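Local coordinates for protein alginate lyase (Chitinophaga sp. MD30, PDB 6KCW) that cleaves alginate as a polysaccharide lyase of family 36, with a lysine probably serving as both catalytic base and catalytic acid, at residues G59-T70 and R204-F214; T161-I169 and G179-G187. All coordinates share one frame; numbering follows the deposited sequence.

Contact 1 (G59-T70 and R204-F214)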
loop_
_atom_site.group_PDB
_atom_site.type_symbol
_atom_site.label_atom_id
_atom_site.label_comp_id
_atom_site.label_asym_id
_atom_site.label_seq_id
_atom_site.Cartn_x
_atom_site.Cartn_y
_atom_site.Cartn_z
ATOM N N GLY A 59 -6.342 -7.847 9.809
ATOM C CA GLY A 59 -6.516 -6.876 8.752
ATOM C C GLY A 59 -6.904 -7.540 7.444
ATOM O O GLY A 59 -7.471 -8.628 7.415
ATOM N N LEU A 60 -6.566 -6.867 6.348
ATOM C CA LEU A 60 -6.900 -7.350 5.016
ATOM C C LEU A 60 -5.698 -7.129 4.112
ATOM O O LEU A 60 -5.291 -5.984 3.875
ATOM C CB LEU A 60 -8.151 -6.644 4.480
ATOM C CG LEU A 60 -8.484 -6.825 2.996
ATOM C CD1 LEU A 60 -8.956 -8.233 2.725
ATOM C CD2 LEU A 60 -9.536 -5.830 2.551
ATOM N N ILE A 61 -5.133 -8.225 3.615
ATOM C CA ILE A 61 -3.844 -8.229 2.922
ATOM C C ILE A 61 -4.047 -8.984 1.614
ATOM O O ILE A 61 -4.039 -10.223 1.595
ATOM C CB ILE A 61 -2.732 -8.873 3.756
ATOM C CG1 ILE A 61 -2.569 -8.163 5.102
ATOM C CG2 ILE A 61 -1.405 -8.884 2.980
ATOM C CD1 ILE A 61 -1.338 -8.656 5.868
ATOM N N SER A 62 -4.240 -8.248 0.519
ATOM C CA SER A 62 -4.491 -8.857 -0.779
ATOM C C SER A 62 -3.503 -8.316 -1.801
ATOM O O SER A 62 -3.156 -7.133 -1.779
ATOM C CB SER A 62 -5.935 -8.604 -1.253
ATOM O OG SER A 62 -6.276 -9.448 -2.346
ATOM N N ASN A 63 -3.043 -9.194 -2.683
ATOM C CA ASN A 63 -2.178 -8.830 -3.792
ATOM C C ASN A 63 -2.969 -9.015 -5.075
ATOM O O ASN A 63 -3.355 -10.137 -5.408
ATOM C CB ASN A 63 -0.913 -9.691 -3.794
ATOM C CG ASN A 63 -0.202 -9.657 -2.465
ATOM O OD1 ASN A 63 0.083 -8.581 -1.945
ATOM N ND2 ASN A 63 0.068 -10.834 -1.889
ATOM N N ILE A 64 -3.211 -7.926 -5.795
ATOM C CA ILE A 64 -3.981 -7.992 -7.031
ATOM C C ILE A 64 -3.007 -8.139 -8.191
ATOM O O ILE A 64 -2.233 -7.226 -8.492
ATOM C CB ILE A 64 -4.880 -6.771 -7.224
ATOM C CG1 ILE A 64 -5.859 -6.628 -6.062
ATOM C CG2 ILE A 64 -5.657 -6.925 -8.507
ATOM C CD1 ILE A 64 -5.371 -5.746 -4.946
ATOM N N ASP A 65 -3.058 -9.294 -8.838
ATOM C CA ASP A 65 -2.298 -9.564 -10.049
ATOM C C ASP A 65 -2.665 -8.576 -11.160
ATOM O O ASP A 65 -3.808 -8.543 -11.627
ATOM C CB ASP A 65 -2.607 -10.994 -10.475
ATOM C CG ASP A 65 -1.556 -11.595 -11.350
ATOM O OD1 ASP A 65 -0.704 -10.852 -11.867
ATOM O OD2 ASP A 65 -1.611 -12.833 -11.522
ATOM N N VAL A 66 -1.701 -7.763 -11.584
ATOM C CA VAL A 66 -1.938 -6.821 -12.670
ATOM C C VAL A 66 -1.053 -7.215 -13.842
ATOM O O VAL A 66 -0.061 -7.934 -13.697
ATOM C CB VAL A 66 -1.679 -5.354 -12.272
ATOM C CG1 VAL A 66 -2.488 -4.980 -11.038
ATOM C CG2 VAL A 66 -0.179 -5.121 -12.058
ATOM N N SER A 67 -1.447 -6.758 -15.023
ATOM C CA SER A 67 -0.650 -7.005 -16.209
ATOM C C SER A 67 0.746 -6.446 -15.997
ATOM O O SER A 67 0.906 -5.301 -15.566
ATOM C CB SER A 67 -1.313 -6.365 -17.419
ATOM O OG SER A 67 -0.464 -6.421 -18.538
ATOM N N ASP A 68 1.757 -7.273 -16.266
ATOM C CA ASP A 68 3.136 -6.880 -16.018
ATOM C C ASP A 68 3.517 -5.686 -16.879
ATOM O O ASP A 68 3.164 -5.612 -18.058
ATOM C CB ASP A 68 4.083 -8.040 -16.312
ATOM C CG ASP A 68 3.948 -9.171 -15.314
ATOM O OD1 ASP A 68 2.881 -9.249 -14.663
ATOM O OD2 ASP A 68 4.914 -9.972 -15.178
ATOM N N GLY A 69 4.255 -4.755 -16.280
ATOM C CA GLY A 69 4.750 -3.595 -16.995
ATOM C C GLY A 69 5.923 -2.985 -16.264
ATOM O O GLY A 69 6.273 -3.390 -15.154
ATOM N N THR A 70 6.521 -1.982 -16.916
ATOM C CA THR A 70 7.653 -1.231 -16.389
ATOM C C THR A 70 7.267 0.108 -15.779
ATOM O O THR A 70 8.074 0.673 -15.031
ATOM C CB THR A 70 8.686 -0.974 -17.494
ATOM O OG1 THR A 70 8.060 -0.280 -18.583
ATOM C CG2 THR A 70 9.245 -2.287 -18.003
ATOM N N ARG A 204 12.321 -7.764 -12.990
ATOM C CA ARG A 204 12.297 -6.301 -12.952
ATOM C C ARG A 204 10.909 -5.703 -13.104
ATOM O O ARG A 204 10.744 -4.512 -12.829
ATOM C CB ARG A 204 13.189 -5.725 -14.050
ATOM C CG ARG A 204 12.830 -6.232 -15.429
ATOM C CD ARG A 204 13.849 -5.743 -16.437
ATOM N NE ARG A 204 13.725 -4.298 -16.562
ATOM C CZ ARG A 204 13.044 -3.685 -17.520
ATOM N NH1 ARG A 204 12.447 -4.390 -18.468
ATOM N NH2 ARG A 204 12.969 -2.369 -17.526
ATOM N N LEU A 205 9.915 -6.490 -13.510
ATOM C CA LEU A 205 8.610 -5.959 -13.878
ATOM C C LEU A 205 7.718 -5.716 -12.667
ATOM O O LEU A 205 7.747 -6.459 -11.685
ATOM C CB LEU A 205 7.901 -6.918 -14.832
ATOM C CG LEU A 205 8.697 -7.119 -16.120
ATOM C CD1 LEU A 205 7.936 -7.945 -17.136
ATOM C CD2 LEU A 205 9.046 -5.778 -16.690
ATOM N N ILE A 206 6.931 -4.646 -12.740
ATOM C CA ILE A 206 5.806 -4.497 -11.828
ATOM C C ILE A 206 4.819 -5.613 -12.127
ATOM O O ILE A 206 4.337 -5.752 -13.258
ATOM C CB ILE A 206 5.145 -3.122 -11.974
ATOM C CG1 ILE A 206 6.137 -2.015 -11.638
ATOM C CG2 ILE A 206 3.951 -3.035 -11.073
ATOM C CD1 ILE A 206 6.236 -1.013 -12.717
ATOM N N LYS A 207 4.519 -6.418 -11.116
ATOM C CA LYS A 207 3.729 -7.619 -11.313
ATOM C C LYS A 207 2.354 -7.561 -10.671
ATOM O O LYS A 207 1.408 -8.122 -11.225
ATOM C CB LYS A 207 4.485 -8.841 -10.779
ATOM C CG LYS A 207 5.550 -9.349 -11.740
ATOM C CD LYS A 207 6.282 -10.537 -11.169
ATOM C CE LYS A 207 6.868 -11.388 -12.290
ATOM N NZ LYS A 207 7.717 -10.589 -13.239
ATOM N N ASN A 208 2.204 -6.910 -9.521
ATOM C CA ASN A 208 0.868 -6.825 -8.974
ATOM C C ASN A 208 0.734 -5.601 -8.080
ATOM O O ASN A 208 1.721 -4.998 -7.650
ATOM C CB ASN A 208 0.466 -8.139 -8.262
ATOM C CG ASN A 208 1.322 -8.488 -7.064
ATOM O OD1 ASN A 208 1.592 -7.652 -6.202
ATOM N ND2 ASN A 208 1.704 -9.757 -6.976
ATOM N N MET A 209 -0.522 -5.217 -7.856
ATOM C CA MET A 209 -0.873 -4.110 -6.981
ATOM C C MET A 209 -1.163 -4.640 -5.575
ATOM O O MET A 209 -1.919 -5.605 -5.408
ATOM C CB MET A 209 -2.079 -3.353 -7.548
ATOM C CG MET A 209 -2.595 -2.263 -6.640
ATOM S SD MET A 209 -4.120 -1.486 -7.198
ATOM C CE MET A 209 -5.291 -2.829 -7.079
ATOM N N THR A 210 -0.541 -4.024 -4.573
ATOM C CA THR A 210 -0.752 -4.400 -3.188
ATOM C C THR A 210 -1.879 -3.577 -2.589
ATOM O O THR A 210 -1.958 -2.365 -2.788
ATOM C CB THR A 210 0.511 -4.191 -2.355
ATOM O OG1 THR A 210 0.868 -2.806 -2.369
ATOM C CG2 THR A 210 1.679 -5.027 -2.899
ATOM N N PHE A 211 -2.752 -4.247 -1.848
ATOM C CA PHE A 211 -3.807 -3.597 -1.066
ATOM C C PHE A 211 -3.648 -4.115 0.356
ATOM O O PHE A 211 -4.296 -5.086 0.758
ATOM C CB PHE A 211 -5.190 -3.881 -1.632
ATOM C CG PHE A 211 -6.296 -3.218 -0.869
ATOM C CD1 PHE A 211 -6.065 -2.033 -0.181
ATOM C CD2 PHE A 211 -7.569 -3.782 -0.822
ATOM C CE1 PHE A 211 -7.083 -1.423 0.531
ATOM C CE2 PHE A 211 -8.592 -3.175 -0.113
ATOM C CZ PHE A 211 -8.347 -1.999 0.569
ATOM N N HIS A 212 -2.756 -3.479 1.109
ATOM C CA HIS A 212 -2.398 -3.934 2.446
ATOM C C HIS A 212 -2.948 -2.957 3.475
ATOM O O HIS A 212 -2.605 -1.766 3.451
ATOM C CB HIS A 212 -0.881 -4.086 2.583
ATOM C CG HIS A 212 -0.313 -5.200 1.759
ATOM N ND1 HIS A 212 0.996 -5.605 1.859
ATOM C CD2 HIS A 212 -0.881 -5.992 0.820
ATOM C CE1 HIS A 212 1.215 -6.597 1.014
ATOM N NE2 HIS A 212 0.093 -6.847 0.367
ATOM N N THR A 213 -3.825 -3.460 4.352
ATOM C CA THR A 213 -4.355 -2.716 5.495
ATOM C C THR A 213 -4.181 -3.600 6.719
ATOM O O THR A 213 -5.028 -4.456 6.991
ATOM C CB THR A 213 -5.816 -2.347 5.313
ATOM O OG1 THR A 213 -6.007 -1.741 4.027
ATOM C CG2 THR A 213 -6.246 -1.369 6.404
ATOM N N PHE A 214 -3.083 -3.405 7.451
ATOM C CA PHE A 214 -2.834 -4.205 8.642
ATOM C C PHE A 214 -1.877 -3.467 9.568
ATOM O O PHE A 214 -1.122 -2.584 9.146
ATOM C CB PHE A 214 -2.295 -5.589 8.278
ATOM C CG PHE A 214 -0.909 -5.587 7.677
ATOM C CD1 PHE A 214 -0.721 -5.378 6.315
ATOM C CD2 PHE A 214 0.209 -5.853 8.475
ATOM C CE1 PHE A 214 0.554 -5.420 5.764
ATOM C CE2 PHE A 214 1.483 -5.884 7.936
ATOM C CZ PHE A 214 1.659 -5.670 6.578
#
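Leu205 packs on Thr70 where two antiparallel strands, 60-69 and 206-214, begin to pair within one sheet of a concanavalin-like beta-sandwich. Its CD2 meets Thr70 CG2, while CD1 reaches back to CB of Asp68. Ile206 and Gly69 form a hydrogen-bonded pair, the bond from Ile206 N to Gly69 O being 2.8 Å long. Lys207 folds its chain over Asp68 and forms a long, weak salt bridge, NZ to OD2 at 3.5 Å. Between Asp65 and Gly69 the register slips by two residues, a beta bulge; on the other flank of this strand Lys207 and Asn208 both face Ser97 in a classic bulge, and Ser97 OG also binds Asn208 OD1. Met209 bends at its last torsion (chi3 66°), bringing CE alongside CD1 of Ile64, 3.6 Å away, on the buried face. Phe211 continues that face: Leu60 CD2 lies 3.9 Å from its CE2, Phe94 stacks on the ring, and Tyr232 meets it edge-to-face. His212 points to the other face, gripped at both ring nitrogens: Arg117 NH1 binds ND1, and NE2 donates to Asn63 OD1 at 2.9 Å, with the oxygen near the ring plane and the bond fairly straight (164°). Ile61 CG2 covers one face of the imidazole and Thr210 CB the opposite one, so the ring is clamped as well as bonded. Thr213 exchanges two backbone bonds with Leu60. Phe214 closes the row: Ile61, with CG1 beside its backbone N (chi1 -58°), lays CD1 over the phenyl face, 3.7 Å from the ring centroid.

Contact 2 (T161-I169 and G179-G187); sequences TTYHVHVYI and GRAQIIING
His166 and Ile184 form the central hydrogen-bonded pair of a beta hairpin, strands 162-169 and 179-185, in the larger sheet of the sandwich. Their two backbone bonds are short, His166 N to Ile184 O and Ile184 N to His166 O both 2.6 Å. Val165, Val167, Ile183 and Ile185 line the buried face. Here branched side chains run side by side, Val167 CG2 lying 4.1 Å from Ile183 CG1, and Leu116 and Met118 of strand 113-122 cover the isoleucines from the opposing sheet. The other face, with His166, Tyr168, Gln182 and Ile184, is more mixed and partly exposed. His166, CG anti to its backbone N (chi1 176°), stands out from the sheet and turns the CD2 edge of its ring to Ile184 CG1 and Gln182 OE1. Its ND1 is held by Asp75 OD1, which fixes the ring rotation. Tyr168 packs its CB on Gln182, but the outer end of its ring is looser: CE2 comes within 4.1 Å of Arg180 CG, with ring and guanidinium planes 79° apart, while Arg180 NE turns to a salt bridge with Asp192. At the far end Asn186 leaves the strand with positive phi, and its side chain takes over the pairing: OD1 accepts from His164 N at 3.2 Å, while Asn186 N donates to His164 O at 2.8 Å, nearly straight (161°).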
loop_
_atom_site.group_PDB
_atom_site.type_symbol
_atom_site.label_atom_id
_atom_site.label_comp_id
_atom_site.label_asym_id
_atom_site.label_seq_id
_atom_site.Cartn_x
_atom_site.Cartn_y
_atom_site.Cartn_z
ATOM N N THR A 161 -9.870 12.676 8.339
ATOM C CA THR A 161 -9.432 13.577 7.276
ATOM C C THR A 161 -9.104 12.776 6.025
ATOM O O THR A 161 -8.333 11.813 6.093
ATOM C CB THR A 161 -8.190 14.353 7.703
ATOM O OG1 THR A 161 -8.456 15.064 8.919
ATOM C CG2 THR A 161 -7.773 15.335 6.602
ATOM N N THR A 162 -9.669 13.169 4.886
ATOM C CA THR A 162 -9.386 12.454 3.648
ATOM C C THR A 162 -8.074 12.929 3.042
ATOM O O THR A 162 -7.848 14.135 2.876
ATOM C CB THR A 162 -10.490 12.634 2.614
ATOM O OG1 THR A 162 -11.781 12.533 3.235
ATOM C CG2 THR A 162 -10.338 11.550 1.547
ATOM N N TYR A 163 -7.220 11.967 2.692
ATOM C CA TYR A 163 -5.937 12.229 2.056
ATOM C C TYR A 163 -5.914 11.549 0.694
ATOM O O TYR A 163 -6.128 10.334 0.603
ATOM C CB TYR A 163 -4.794 11.726 2.933
ATOM C CG TYR A 163 -4.671 12.489 4.228
ATOM C CD1 TYR A 163 -3.957 13.688 4.298
ATOM C CD2 TYR A 163 -5.278 12.024 5.373
ATOM C CE1 TYR A 163 -3.855 14.390 5.493
ATOM C CE2 TYR A 163 -5.181 12.709 6.562
ATOM C CZ TYR A 163 -4.474 13.880 6.628
ATOM O OH TYR A 163 -4.405 14.528 7.841
ATOM N N HIS A 164 -5.684 12.334 -0.361
ATOM C CA HIS A 164 -5.487 11.743 -1.678
ATOM C C HIS A 164 -4.037 11.321 -1.847
ATOM O O HIS A 164 -3.119 12.094 -1.551
ATOM C CB HIS A 164 -5.861 12.700 -2.805
ATOM C CG HIS A 164 -5.850 12.041 -4.149
ATOM N ND1 HIS A 164 -6.929 11.341 -4.642
ATOM C CD2 HIS A 164 -4.875 11.930 -5.080
ATOM C CE1 HIS A 164 -6.627 10.842 -5.827
ATOM N NE2 HIS A 164 -5.385 11.184 -6.116
ATOM N N VAL A 165 -3.843 10.098 -2.343
ATOM C CA VAL A 165 -2.529 9.495 -2.532
ATOM C C VAL A 165 -2.349 9.191 -4.013
ATOM O O VAL A 165 -3.207 8.534 -4.625
ATOM C CB VAL A 165 -2.388 8.211 -1.699
ATOM C CG1 VAL A 165 -0.939 7.738 -1.656
ATOM C CG2 VAL A 165 -2.965 8.420 -0.305
ATOM N N HIS A 166 -1.252 9.685 -4.588
ATOM C CA HIS A 166 -0.768 9.281 -5.903
ATOM C C HIS A 166 0.541 8.503 -5.743
ATOM O O HIS A 166 1.452 8.942 -5.026
ATOM C CB HIS A 166 -0.554 10.502 -6.808
ATOM C CG HIS A 166 0.041 10.166 -8.139
ATOM N ND1 HIS A 166 -0.691 9.593 -9.157
ATOM C CD2 HIS A 166 1.302 10.294 -8.609
ATOM C CE1 HIS A 166 0.094 9.390 -10.200
ATOM N NE2 HIS A 166 1.311 9.798 -9.890
ATOM N N VAL A 167 0.631 7.345 -6.397
ATOM C CA VAL A 167 1.835 6.522 -6.393
ATOM C C VAL A 167 2.265 6.298 -7.837
ATOM O O VAL A 167 1.426 6.046 -8.706
ATOM C CB VAL A 167 1.603 5.176 -5.676
ATOM C CG1 VAL A 167 2.641 4.162 -6.081
ATOM C CG2 VAL A 167 1.586 5.367 -4.167
ATOM N N TYR A 168 3.566 6.418 -8.091
ATOM C CA TYR A 168 4.157 6.181 -9.402
ATOM C C TYR A 168 5.399 5.329 -9.219
ATOM O O TYR A 168 6.223 5.616 -8.342
ATOM C CB TYR A 168 4.536 7.494 -10.100
ATOM C CG TYR A 168 5.343 7.309 -11.372
ATOM C CD1 TYR A 168 4.853 6.535 -12.412
ATOM C CD2 TYR A 168 6.577 7.929 -11.543
ATOM C CE1 TYR A 168 5.566 6.368 -13.582
ATOM C CE2 TYR A 168 7.309 7.764 -12.717
ATOM C CZ TYR A 168 6.788 6.981 -13.735
ATOM O OH TYR A 168 7.489 6.789 -14.906
ATOM N N ILE A 169 5.543 4.299 -10.050
ATOM C CA ILE A 169 6.649 3.350 -9.946
ATOM C C ILE A 169 7.172 3.050 -11.345
ATOM O O ILE A 169 6.404 2.966 -12.309
ATOM C CB ILE A 169 6.219 2.058 -9.218
ATOM C CG1 ILE A 169 7.421 1.157 -8.947
ATOM C CG2 ILE A 169 5.198 1.292 -10.031
ATOM C CD1 ILE A 169 7.057 -0.060 -8.225
ATOM N N GLY A 179 15.312 3.218 -12.108
ATOM C CA GLY A 179 13.924 3.068 -11.729
ATOM C C GLY A 179 13.393 4.323 -11.065
ATOM O O GLY A 179 14.022 5.380 -11.066
ATOM N N ARG A 180 12.207 4.197 -10.472
ATOM C CA ARG A 180 11.593 5.342 -9.815
ATOM C C ARG A 180 10.589 4.863 -8.780
ATOM O O ARG A 180 9.826 3.930 -9.040
ATOM C CB ARG A 180 10.881 6.253 -10.829
ATOM C CG ARG A 180 10.654 7.664 -10.332
ATOM C CD ARG A 180 11.838 8.579 -10.721
ATOM N NE ARG A 180 11.479 9.985 -10.527
ATOM C CZ ARG A 180 11.165 10.829 -11.507
ATOM N NH1 ARG A 180 11.190 10.422 -12.770
ATOM N NH2 ARG A 180 10.852 12.089 -11.226
ATOM N N ALA A 181 10.568 5.529 -7.623
ATOM C CA ALA A 181 9.522 5.334 -6.620
ATOM C C ALA A 181 8.984 6.696 -6.198
ATOM O O ALA A 181 9.755 7.557 -5.765
ATOM C CB ALA A 181 10.061 4.566 -5.404
ATOM N N GLN A 182 7.674 6.895 -6.305
ATOM C CA GLN A 182 7.094 8.202 -6.019
ATOM C C GLN A 182 5.794 8.059 -5.245
ATOM O O GLN A 182 4.945 7.231 -5.592
ATOM C CB GLN A 182 6.846 8.984 -7.313
ATOM C CG GLN A 182 6.154 10.341 -7.129
ATOM C CD GLN A 182 5.865 11.039 -8.454
ATOM O OE1 GLN A 182 4.723 11.073 -8.921
ATOM N NE2 GLN A 182 6.901 11.597 -9.064
ATOM N N ILE A 183 5.635 8.890 -4.209
ATOM C CA ILE A 183 4.386 9.021 -3.461
ATOM C C ILE A 183 4.014 10.494 -3.356
ATOM O O ILE A 183 4.814 11.306 -2.881
ATOM C CB ILE A 183 4.493 8.419 -2.051
ATOM C CG1 ILE A 183 4.767 6.913 -2.122
ATOM C CG2 ILE A 183 3.209 8.713 -1.259
ATOM C CD1 ILE A 183 5.125 6.319 -0.803
ATOM N N ILE A 184 2.792 10.832 -3.763
ATOM C CA ILE A 184 2.278 12.202 -3.719
ATOM C C ILE A 184 0.994 12.193 -2.900
ATOM O O ILE A 184 0.061 11.443 -3.214
ATOM C CB ILE A 184 2.016 12.769 -5.129
ATOM C CG1 ILE A 184 3.184 12.476 -6.078
ATOM C CG2 ILE A 184 1.759 14.275 -5.063
ATOM C CD1 ILE A 184 4.427 13.316 -5.820
ATOM N N ILE A 185 0.947 13.011 -1.851
ATOM C CA ILE A 185 -0.198 13.063 -0.947
ATOM C C ILE A 185 -0.713 14.495 -0.923
ATOM O O ILE A 185 0.035 15.423 -0.587
ATOM C CB ILE A 185 0.160 12.575 0.467
ATOM C CG1 ILE A 185 0.673 11.136 0.422
ATOM C CG2 ILE A 185 -1.043 12.657 1.405
ATOM C CD1 ILE A 185 1.099 10.631 1.773
ATOM N N ASN A 186 -1.991 14.672 -1.267
ATOM C CA ASN A 186 -2.577 16.001 -1.383
ATOM C C ASN A 186 -1.729 16.889 -2.292
ATOM O O ASN A 186 -1.437 18.035 -1.960
ATOM C CB ASN A 186 -2.745 16.664 -0.013
ATOM C CG ASN A 186 -3.865 16.071 0.797
ATOM O OD1 ASN A 186 -4.656 15.278 0.294
ATOM N ND2 ASN A 186 -3.954 16.472 2.063
ATOM N N GLY A 187 -1.282 16.339 -3.421
ATOM C CA GLY A 187 -0.468 17.098 -4.353
ATOM C C GLY A 187 0.915 17.483 -3.864
ATOM O O GLY A 187 1.653 18.143 -4.610
HETATM O O HOH W 1 3.539 10.588 -11.008
#

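The two contacts lie in different sheets of the same sandwich, their centres about 16 Å apart. Contact 1 pairs strands 134 residues apart in sequence, whereas contact 2 is a local hairpin that falls entirely within the intervening chain. Strand 60-69 runs directly on into strand 71-80, which pairs with strand 162-170, so the chain passes from the sheet of contact 1 to that of contact 2. Their buried faces meet where Ile206 CD1 packs 3.7 Å from Ile169 CG2, and Tyr72 is a common neighbour of Ile206 and Ile169. Each pairing builds its own layer; the layers meet through such packing and are joined by the run of chain from strand 60-69 to strand 71-80.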